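Local coordinates for protein RNA-dependent RNA Polymerase (Bombyx mori cytoplasmic polyhedrosis virus, PDB 6TZ0) that synthesises RNA on an RNA template within a double-stranded RNA virus, making plus strands in transcription and probably complementary minus strands in genome replication, at residues L29-K32 against L33-R37; Y184-P187 against S188-K191; A200-L203 against P204-V207; L755-M758 against E759-L763. All coordinates share one frame; numbering follows the deposited sequence.

Contact 1 of 4, residues L29-K32 against L33-R37; sequences LTAK and LANDR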
loop_
_atom_site.group_PDB
_atom_site.type_symbol
_atom_site.label_atom_id
_atom_site.label_comp_id
_atom_site.label_asym_id
_atom_site.label_seq_id
_atom_site.Cartn_x
_atom_site.Cartn_y
_atom_site.Cartn_z
ATOM N N LEU A 29 6.837 28.846 35.046
ATOM C CA LEU A 29 7.934 27.887 34.939
ATOM C C LEU A 29 7.926 27.138 33.609
ATOM O O LEU A 29 8.991 26.892 33.026
ATOM C CB LEU A 29 7.897 26.912 36.108
ATOM C CG LEU A 29 8.350 27.558 37.409
ATOM C CD1 LEU A 29 8.178 26.598 38.547
ATOM C CD2 LEU A 29 9.799 27.972 37.285
ATOM N N THR A 30 6.749 26.773 33.100
ATOM C CA THR A 30 6.705 26.124 31.796
ATOM C C THR A 30 7.016 27.102 30.671
ATOM O O THR A 30 7.573 26.698 29.644
ATOM C CB THR A 30 5.348 25.458 31.588
ATOM O OG1 THR A 30 4.309 26.428 31.754
ATOM C CG2 THR A 30 5.156 24.322 32.580
ATOM N N ALA A 31 6.720 28.394 30.857
ATOM C CA ALA A 31 7.186 29.396 29.904
ATOM C C ALA A 31 8.704 29.528 29.934
ATOM O O ALA A 31 9.341 29.688 28.884
ATOM C CB ALA A 31 6.530 30.738 30.206
ATOM N N LYS A 32 9.297 29.459 31.130
ATOM C CA LYS A 32 10.748 29.558 31.250
ATOM C C LYS A 32 11.435 28.342 30.639
ATOM O O LYS A 32 12.534 28.454 30.085
ATOM C CB LYS A 32 11.134 29.727 32.721
ATOM C CG LYS A 32 12.608 29.964 32.985
ATOM C CD LYS A 32 12.862 30.223 34.463
ATOM C CE LYS A 32 14.351 30.272 34.775
ATOM N NZ LYS A 32 15.029 31.426 34.122
ATOM N N LEU A 33 10.797 27.173 30.710
ATOM C CA LEU A 33 11.360 26.016 30.019
ATOM C C LEU A 33 11.122 26.065 28.516
ATOM O O LEU A 33 11.914 25.507 27.752
ATOM C CB LEU A 33 10.806 24.716 30.589
ATOM C CG LEU A 33 11.322 24.370 31.977
ATOM C CD1 LEU A 33 10.707 23.077 32.451
ATOM C CD2 LEU A 33 12.832 24.278 31.962
ATOM N N ALA A 34 10.048 26.709 28.063
ATOM C CA ALA A 34 9.784 26.746 26.631
ATOM C C ALA A 34 10.563 27.830 25.895
ATOM O O ALA A 34 10.774 27.698 24.687
ATOM C CB ALA A 34 8.289 26.934 26.375
ATOM N N ASN A 35 10.998 28.890 26.579
ATOM C CA ASN A 35 11.564 30.033 25.862
ATOM C C ASN A 35 13.037 29.843 25.505
ATOM O O ASN A 35 13.398 29.842 24.325
ATOM C CB ASN A 35 11.371 31.311 26.677
ATOM C CG ASN A 35 9.939 31.791 26.670
ATOM O OD1 ASN A 35 9.269 31.761 25.639
ATOM N ND2 ASN A 35 9.458 32.231 27.823
ATOM N N ASP A 36 13.907 29.704 26.502
ATOM C CA ASP A 36 15.347 29.726 26.280
ATOM C C ASP A 36 15.999 28.387 26.601
ATOM O O ASP A 36 15.512 27.621 27.434
ATOM C CB ASP A 36 16.011 30.834 27.101
ATOM C CG ASP A 36 15.660 30.765 28.572
ATOM O OD1 ASP A 36 14.770 29.973 28.937
ATOM O OD2 ASP A 36 16.279 31.503 29.368
ATOM N N ARG A 37 17.119 28.117 25.930
ATOM C CA ARG A 37 17.844 26.867 26.104
ATOM C C ARG A 37 18.851 26.917 27.242
ATOM O O ARG A 37 19.355 25.865 27.651
ATOM C CB ARG A 37 18.559 26.482 24.805
ATOM C CG ARG A 37 19.691 27.405 24.426
ATOM C CD ARG A 37 20.299 27.021 23.092
ATOM N NE ARG A 37 21.469 27.835 22.786
ATOM C CZ ARG A 37 21.424 29.008 22.164
ATOM N NH1 ARG A 37 20.264 29.508 21.767
ATOM N NH2 ARG A 37 22.542 29.677 21.933
#
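Leu29 O accepts the N-H of Leu33 at 3.0 Å near the end of helix 20-35, in a stretch that leads on to a binding site. Leu33 CG also comes within 3.6 Å of Leu29 O, and the leucine side chain beyond it reaches Leu7 and Ile787. Thr30 O receives Ala34 N at 2.9 Å, the N-H...O angle of 136° showing a bent bond; the methyl of Ala34 rests close by, its CB 3.4 Å from Thr30 O. The hydroxyl of Thr30 is turned back along the helix to Ile26 O. Ala31 O accepts two weak bonds, one from Ala34 N and another from Asn35 N. With CG anti to its carbonyl carbon (chi1 -73°), Asn35 brings its amide back toward the preceding turn, where ND2 comes to 2.8 Å from Ala31 O, at an angle that does not make a hydrogen bond. Lys32 sends an extended chain outward that bends only at its end, leaving NZ 4.9 Å from Asp36 OD2, too far for contact. Arg37, which binds ATP, comes next in the chain, and the Ala34 side chain lies about 4 Å from that of Arg791, another ATP-binding residue. Chemically, the separated opposite charges of Lys32 and Asp36 could offer at most a modest electrostatic attraction across this turn.

Contact 2 of 4, residues Y184-P187 against S188-K191; sequences YESP and SQDK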
loop_
_atom_site.group_PDB
_atom_site.type_symbol
_atom_site.label_atom_id
_atom_site.label_comp_id
_atom_site.label_asym_id
_atom_site.label_seq_id
_atom_site.Cartn_x
_atom_site.Cartn_y
_atom_site.Cartn_z
ATOM N N TYR A 184 22.707 19.712 18.634
ATOM C CA TYR A 184 21.430 20.387 18.453
ATOM C C TYR A 184 20.990 20.166 17.017
ATOM O O TYR A 184 21.772 19.734 16.168
ATOM C CB TYR A 184 21.519 21.882 18.790
ATOM C CG TYR A 184 22.415 22.694 17.882
ATOM C CD1 TYR A 184 23.787 22.758 18.101
ATOM C CD2 TYR A 184 21.883 23.438 16.840
ATOM C CE1 TYR A 184 24.602 23.500 17.286
ATOM C CE2 TYR A 184 22.691 24.188 16.018
ATOM C CZ TYR A 184 24.050 24.217 16.246
ATOM O OH TYR A 184 24.860 24.968 15.430
ATOM N N GLU A 185 19.732 20.473 16.748
ATOM C CA GLU A 185 19.194 20.382 15.404
ATOM C C GLU A 185 18.745 21.756 14.935
ATOM O O GLU A 185 18.399 22.624 15.740
ATOM C CB GLU A 185 18.029 19.389 15.332
ATOM C CG GLU A 185 16.821 19.755 16.167
ATOM C CD GLU A 185 15.731 18.709 16.078
ATOM O OE1 GLU A 185 15.932 17.714 15.357
ATOM O OE2 GLU A 185 14.678 18.872 16.727
ATOM N N SER A 186 18.769 21.947 13.622
ATOM C CA SER A 186 18.318 23.183 13.016
ATOM C C SER A 186 17.328 22.838 11.911
ATOM O O SER A 186 17.636 22.007 11.043
ATOM C CB SER A 186 19.484 23.973 12.438
ATOM O OG SER A 186 20.022 23.279 11.335
ATOM N N PRO A 187 16.140 23.443 11.905
ATOM C CA PRO A 187 15.226 23.236 10.775
ATOM C C PRO A 187 15.662 23.950 9.509
ATOM O O PRO A 187 15.148 23.629 8.431
ATOM C CB PRO A 187 13.895 23.787 11.297
ATOM C CG PRO A 187 14.285 24.779 12.332
ATOM C CD PRO A 187 15.529 24.247 12.976
ATOM N N SER A 188 16.591 24.905 9.603
ATOM C CA SER A 188 17.098 25.567 8.407
ATOM C C SER A 188 18.014 24.655 7.602
ATOM O O SER A 188 17.989 24.688 6.369
ATOM C CB SER A 188 17.837 26.846 8.793
ATOM O OG SER A 188 19.012 26.550 9.521
ATOM N N GLN A 189 18.822 23.837 8.274
ATOM C CA GLN A 189 19.711 22.911 7.591
ATOM C C GLN A 189 19.167 21.494 7.546
ATOM O O GLN A 189 19.663 20.691 6.746
ATOM C CB GLN A 189 21.087 22.900 8.267
ATOM C CG GLN A 189 21.801 24.233 8.203
ATOM C CD GLN A 189 23.126 24.225 8.928
ATOM O OE1 GLN A 189 23.511 23.228 9.530
ATOM N NE2 GLN A 189 23.830 25.347 8.880
ATOM N N ASP A 190 18.172 21.189 8.386
ATOM C CA ASP A 190 17.513 19.880 8.492
ATOM C C ASP A 190 18.510 18.767 8.804
ATOM O O ASP A 190 18.545 17.723 8.153
ATOM C CB ASP A 190 16.696 19.558 7.235
ATOM C CG ASP A 190 15.419 20.364 7.156
ATOM O OD1 ASP A 190 14.858 20.680 8.225
ATOM O OD2 ASP A 190 14.981 20.692 6.034
ATOM N N LYS A 191 19.316 19.006 9.834
ATOM C CA LYS A 191 20.262 18.008 10.300
ATOM C C LYS A 191 20.605 18.295 11.752
ATOM O O LYS A 191 20.285 19.356 12.290
ATOM C CB LYS A 191 21.522 17.981 9.432
ATOM C CG LYS A 191 22.367 19.230 9.483
ATOM C CD LYS A 191 23.484 19.124 8.467
ATOM C CE LYS A 191 24.471 18.048 8.866
ATOM N NZ LYS A 191 25.607 17.949 7.925
#
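A local turn contact joins Ser186 to Gln189, Asp190 and Lys191 at the surface tip of a two-stranded antiparallel hairpin, where strand 183-186 hands over to strand 191-194. Ser186 N donates to Lys191 O in a long (3.3 Å) but nearly straight bond, with the donor almost in line with the carbonyl. Beside it, Glu185 CA points a C-H at the same Lys191 O. Ser186 O points to the same side, toward the returning chain, and accepts Asp190 N at 2.8 Å through a more bent bond. Through Pro187 to Asp190 the chain of this beta hairpin reverses: Pro187, Ser188 and Gln189 keep right-handed helical backbone angles, and Asp190 switches to the left-handed region (phi 57°, psi 51°), which swings the chain back toward its partner strand. The Ser186 hydroxyl, held between its own backbone N and carbonyl carbon (chi1 68°), faces into the loop and accepts a weak bond from Gln189 N at 3.3 Å. Gln189 lays its CB against that oxygen, also at 3.3 Å, and its extended chain passes alongside, with OE1 3.9 Å from Ser186 OG. The Glu185 carboxylate leaves the turn altogether for a salt bridge with Arg138, which Asp190 meets only in a long, weak ion pair. At the base of the hairpin, Tyr184, an ATP-binding residue, packs on Ile193 and Asn195.

Contact 3 of 4, residues A200-L203 against P204-V207; sequences ASIL and PTFV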
loop_
_atom_site.group_PDB
_atom_site.type_symbol
_atom_site.label_atom_id
_atom_site.label_comp_id
_atom_site.label_asym_id
_atom_site.label_seq_id
_atom_site.Cartn_x
_atom_site.Cartn_y
_atom_site.Cartn_z
ATOM N N ALA A 200 29.431 9.967 21.171
ATOM C CA ALA A 200 29.138 8.814 20.330
ATOM C C ALA A 200 28.166 9.162 19.210
ATOM O O ALA A 200 27.515 10.206 19.220
ATOM C CB ALA A 200 28.559 7.674 21.163
ATOM N N SER A 201 28.069 8.254 18.239
ATOM C CA SER A 201 27.269 8.518 17.048
ATOM C C SER A 201 25.795 8.216 17.280
ATOM O O SER A 201 24.923 8.942 16.792
ATOM C CB SER A 201 27.804 7.695 15.884
ATOM O OG SER A 201 27.701 6.316 16.176
ATOM N N ILE A 202 25.496 7.149 18.029
ATOM C CA ILE A 202 24.113 6.758 18.305
ATOM C C ILE A 202 23.522 7.543 19.466
ATOM O O ILE A 202 22.349 7.360 19.813
ATOM C CB ILE A 202 24.125 5.230 18.522
ATOM C CG1 ILE A 202 22.735 4.607 18.341
ATOM C CG2 ILE A 202 24.684 4.910 19.894
ATOM C CD1 ILE A 202 22.128 4.828 16.981
ATOM N N LEU A 203 24.296 8.452 20.045
ATOM C CA LEU A 203 23.871 9.174 21.240
ATOM C C LEU A 203 22.666 10.112 21.071
ATOM O O LEU A 203 21.933 10.282 22.060
ATOM C CB LEU A 203 25.105 9.900 21.795
ATOM C CG LEU A 203 25.235 10.430 23.223
ATOM C CD1 LEU A 203 24.672 11.809 23.386
ATOM C CD2 LEU A 203 24.579 9.470 24.197
ATOM N N PRO A 204 22.387 10.746 19.912
ATOM C CA PRO A 204 21.123 11.511 19.829
ATOM C C PRO A 204 19.837 10.693 19.806
ATOM O O PRO A 204 18.755 11.287 19.859
ATOM C CB PRO A 204 21.291 12.318 18.538
ATOM C CG PRO A 204 22.707 12.497 18.412
ATOM C CD PRO A 204 23.325 11.233 18.879
ATOM N N THR A 205 19.898 9.364 19.711
ATOM C CA THR A 205 18.669 8.581 19.807
ATOM C C THR A 205 18.308 8.298 21.260
ATOM O O THR A 205 17.166 7.939 21.573
ATOM C CB THR A 205 18.806 7.273 19.034
ATOM O OG1 THR A 205 19.884 6.509 19.580
ATOM C CG2 THR A 205 19.079 7.549 17.573
ATOM N N PHE A 206 19.265 8.464 22.168
ATOM C CA PHE A 206 18.992 8.142 23.559
ATOM C C PHE A 206 18.211 9.219 24.273
ATOM O O PHE A 206 17.668 8.950 25.345
ATOM C CB PHE A 206 20.282 7.845 24.292
ATOM C CG PHE A 206 20.817 6.525 23.953
ATOM C CD1 PHE A 206 20.276 5.395 24.535
ATOM C CD2 PHE A 206 21.805 6.392 23.008
ATOM C CE1 PHE A 206 20.737 4.161 24.203
ATOM C CE2 PHE A 206 22.271 5.159 22.675
ATOM C CZ PHE A 206 21.731 4.047 23.275
ATOM N N VAL A 207 18.104 10.411 23.693
ATOM C CA VAL A 207 17.136 11.381 24.188
ATOM C C VAL A 207 15.727 10.833 24.019
ATOM O O VAL A 207 14.911 10.870 24.949
ATOM C CB VAL A 207 17.321 12.722 23.461
ATOM C CG1 VAL A 207 16.316 13.748 23.953
ATOM C CG2 VAL A 207 18.731 13.218 23.646
#
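Ile202 O is gripped twice by Thr205, a compact example of how a threonine can lock a turn leading into a helix. The hydroxyl OG1 donates to it at 2.6 Å and lies in the carbonyl plane; Thr205 N donates at 3.2 Å from well above that plane. With chi1 at 60°, OG1 sits between the threonine's own backbone N and carbonyl carbon, folded back over the turn. One residue on, Phe206 N reaches Leu203 O at 3.2 Å, again from above the carbonyl plane. These successive i to i+3 bonds wind the chain from the loop after strand 191-194 into helix 206-218. Around them the packing is apolar. Ile202 CG2 meets the ring edge of Phe206 in its plane, 3.7 Å from CE2, and Leu203 CA comes up to the edge as well. Leu203 CB lies 3.7 Å from Pro204 CD, and Leu203 CD2 lies more loosely, 4.3 Å from Phe206 CD2. Further out, Phe206 meets the ring of Tyr242, Phe175 and Phe183 pack against this turn, and Ser201 OG is fixed by Val105 and Phe107. The chemistry implies that the Ile202 carbonyl is satisfied locally, by a backbone and a side-chain donor of one residue, within a mainly apolar setting.

Contact 4 of 4, residues L755-M758 against E759-L763; sequences LAMM and ELNAL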
loop_
_atom_site.group_PDB
_atom_site.type_symbol
_atom_site.label_atom_id
_atom_site.label_comp_id
_atom_site.label_asym_id
_atom_site.label_seq_id
_atom_site.Cartn_x
_atom_site.Cartn_y
_atom_site.Cartn_z
ATOM N N LEU A 755 -3.836 21.532 15.122
ATOM C CA LEU A 755 -3.601 20.196 14.594
ATOM C C LEU A 755 -2.616 19.401 15.440
ATOM O O LEU A 755 -2.766 18.181 15.558
ATOM C CB LEU A 755 -3.079 20.289 13.159
ATOM C CG LEU A 755 -4.023 20.312 11.951
ATOM C CD1 LEU A 755 -4.743 18.981 11.831
ATOM C CD2 LEU A 755 -5.024 21.455 11.988
ATOM N N ALA A 756 -1.626 20.068 16.041
ATOM C CA ALA A 756 -0.686 19.382 16.919
ATOM C C ALA A 756 -1.370 18.879 18.181
ATOM O O ALA A 756 -1.107 17.759 18.633
ATOM C CB ALA A 756 0.466 20.313 17.281
ATOM N N MET A 757 -2.261 19.688 18.757
ATOM C CA MET A 757 -3.017 19.227 19.913
ATOM C C MET A 757 -4.010 18.141 19.541
ATOM O O MET A 757 -4.265 17.248 20.352
ATOM C CB MET A 757 -3.741 20.387 20.584
ATOM C CG MET A 757 -2.834 21.275 21.379
ATOM S SD MET A 757 -1.987 20.328 22.652
ATOM C CE MET A 757 -3.347 19.941 23.744
ATOM N N MET A 758 -4.561 18.185 18.326
ATOM C CA MET A 758 -5.461 17.120 17.898
ATOM C C MET A 758 -4.709 15.806 17.719
ATOM O O MET A 758 -5.214 14.740 18.093
ATOM C CB MET A 758 -6.175 17.516 16.607
ATOM C CG MET A 758 -7.290 16.559 16.213
ATOM S SD MET A 758 -8.173 16.992 14.704
ATOM C CE MET A 758 -7.001 16.470 13.459
ATOM N N GLU A 759 -3.486 15.872 17.191
ATOM C CA GLU A 759 -2.649 14.682 17.063
ATOM C C GLU A 759 -2.242 14.136 18.425
ATOM O O GLU A 759 -2.248 12.914 18.640
ATOM C CB GLU A 759 -1.416 15.015 16.228
ATOM C CG GLU A 759 -0.474 13.858 16.000
ATOM C CD GLU A 759 0.712 14.239 15.138
ATOM O OE1 GLU A 759 0.801 15.416 14.729
ATOM O OE2 GLU A 759 1.557 13.363 14.867
ATOM N N LEU A 760 -1.902 15.027 19.359
ATOM C CA LEU A 760 -1.535 14.594 20.703
ATOM C C LEU A 760 -2.720 13.961 21.422
ATOM O O LEU A 760 -2.561 12.934 22.087
ATOM C CB LEU A 760 -0.962 15.779 21.489
ATOM C CG LEU A 760 -0.256 15.634 22.845
ATOM C CD1 LEU A 760 -1.207 15.673 24.027
ATOM C CD2 LEU A 760 0.556 14.350 22.885
ATOM N N ASN A 761 -3.916 14.534 21.267
ATOM C CA ASN A 761 -5.107 13.965 21.890
ATOM C C ASN A 761 -5.474 12.622 21.277
ATOM O O ASN A 761 -5.915 11.717 21.992
ATOM C CB ASN A 761 -6.281 14.934 21.775
ATOM C CG ASN A 761 -6.159 16.104 22.717
ATOM O OD1 ASN A 761 -5.744 15.947 23.862
ATOM N ND2 ASN A 761 -6.538 17.281 22.251
ATOM N N ALA A 762 -5.275 12.459 19.967
ATOM C CA ALA A 762 -5.549 11.168 19.343
ATOM C C ALA A 762 -4.568 10.099 19.814
ATOM O O ALA A 762 -4.965 8.954 20.053
ATOM C CB ALA A 762 -5.511 11.296 17.823
ATOM N N LEU A 763 -3.292 10.455 19.985
ATOM C CA LEU A 763 -2.323 9.477 20.478
ATOM C C LEU A 763 -2.553 9.125 21.944
ATOM O O LEU A 763 -2.373 7.964 22.343
ATOM C CB LEU A 763 -0.908 10.009 20.281
ATOM C CG LEU A 763 -0.394 10.093 18.849
ATOM C CD1 LEU A 763 0.898 10.853 18.831
ATOM C CD2 LEU A 763 -0.177 8.712 18.288
#
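Glu759 N donates to Leu755 O at 2.9 Å, the first of four successive i to i+4 bonds linking 755-758 to 759-763. Leu760 N to Ala756 O and Asn761 N to Met757 O repeat it, and Ala762 N to Met758 O closes the set at 3.0 Å, all with similar, fairly straight N-H...O geometry. Glu759 and Leu760 touch the preceding turn through their first side-chain carbons: Glu759 CB rests 3.5 Å from Leu755 O, and Leu760 CB lies at the same distance from Ala756 O. The stretch is a regular alpha-helix within helix 754-766, in which the local bonds are all backbone, while Glu759 and Asn761 find their polar partners outside the two segments. For Asn761, a chi1 of -74° puts CG beside the backbone N and sets the amide next to Met757 O, with ND2 3.0 Å from that oxygen but at an angle too poor for a bond; the hydrogen bond of ND2 goes to Gly843 O. Glu759 behaves likewise: CG is anti to the backbone N (chi1 -179°) and the chain beyond is extended, delivering OE2 to both Arg141 and Arg744 in salt bridges. Two positive partners on one oxygen would be expected to stabilise the carboxylate charge. On the buried flank, Met757 packs on Leu789, Leu760 on Phe142 and Ala756 on Ile750.

In the fold
Contacts 1 to 3 group on one side of the chain's centre around an ATP-binding site formed by Arg37, Arg147, Tyr184, Asn195 and Arg791, with no nucleotide bound to this chain. Contacts 1 and 2 supply Arg37 and Tyr184, whose side chains lie about 7 Å apart, although the contact centres are 20 Å apart. Contact 3 is farther from the site: its Pro204 and Val207 side chains are each about 9 Å from those of Tyr184 and Arg147 respectively, and its centre is 16 Å from that of contact 2. Contact 4 is more central, its Ala756 side chain about 12 Å from that of Arg791. None of the four touches another.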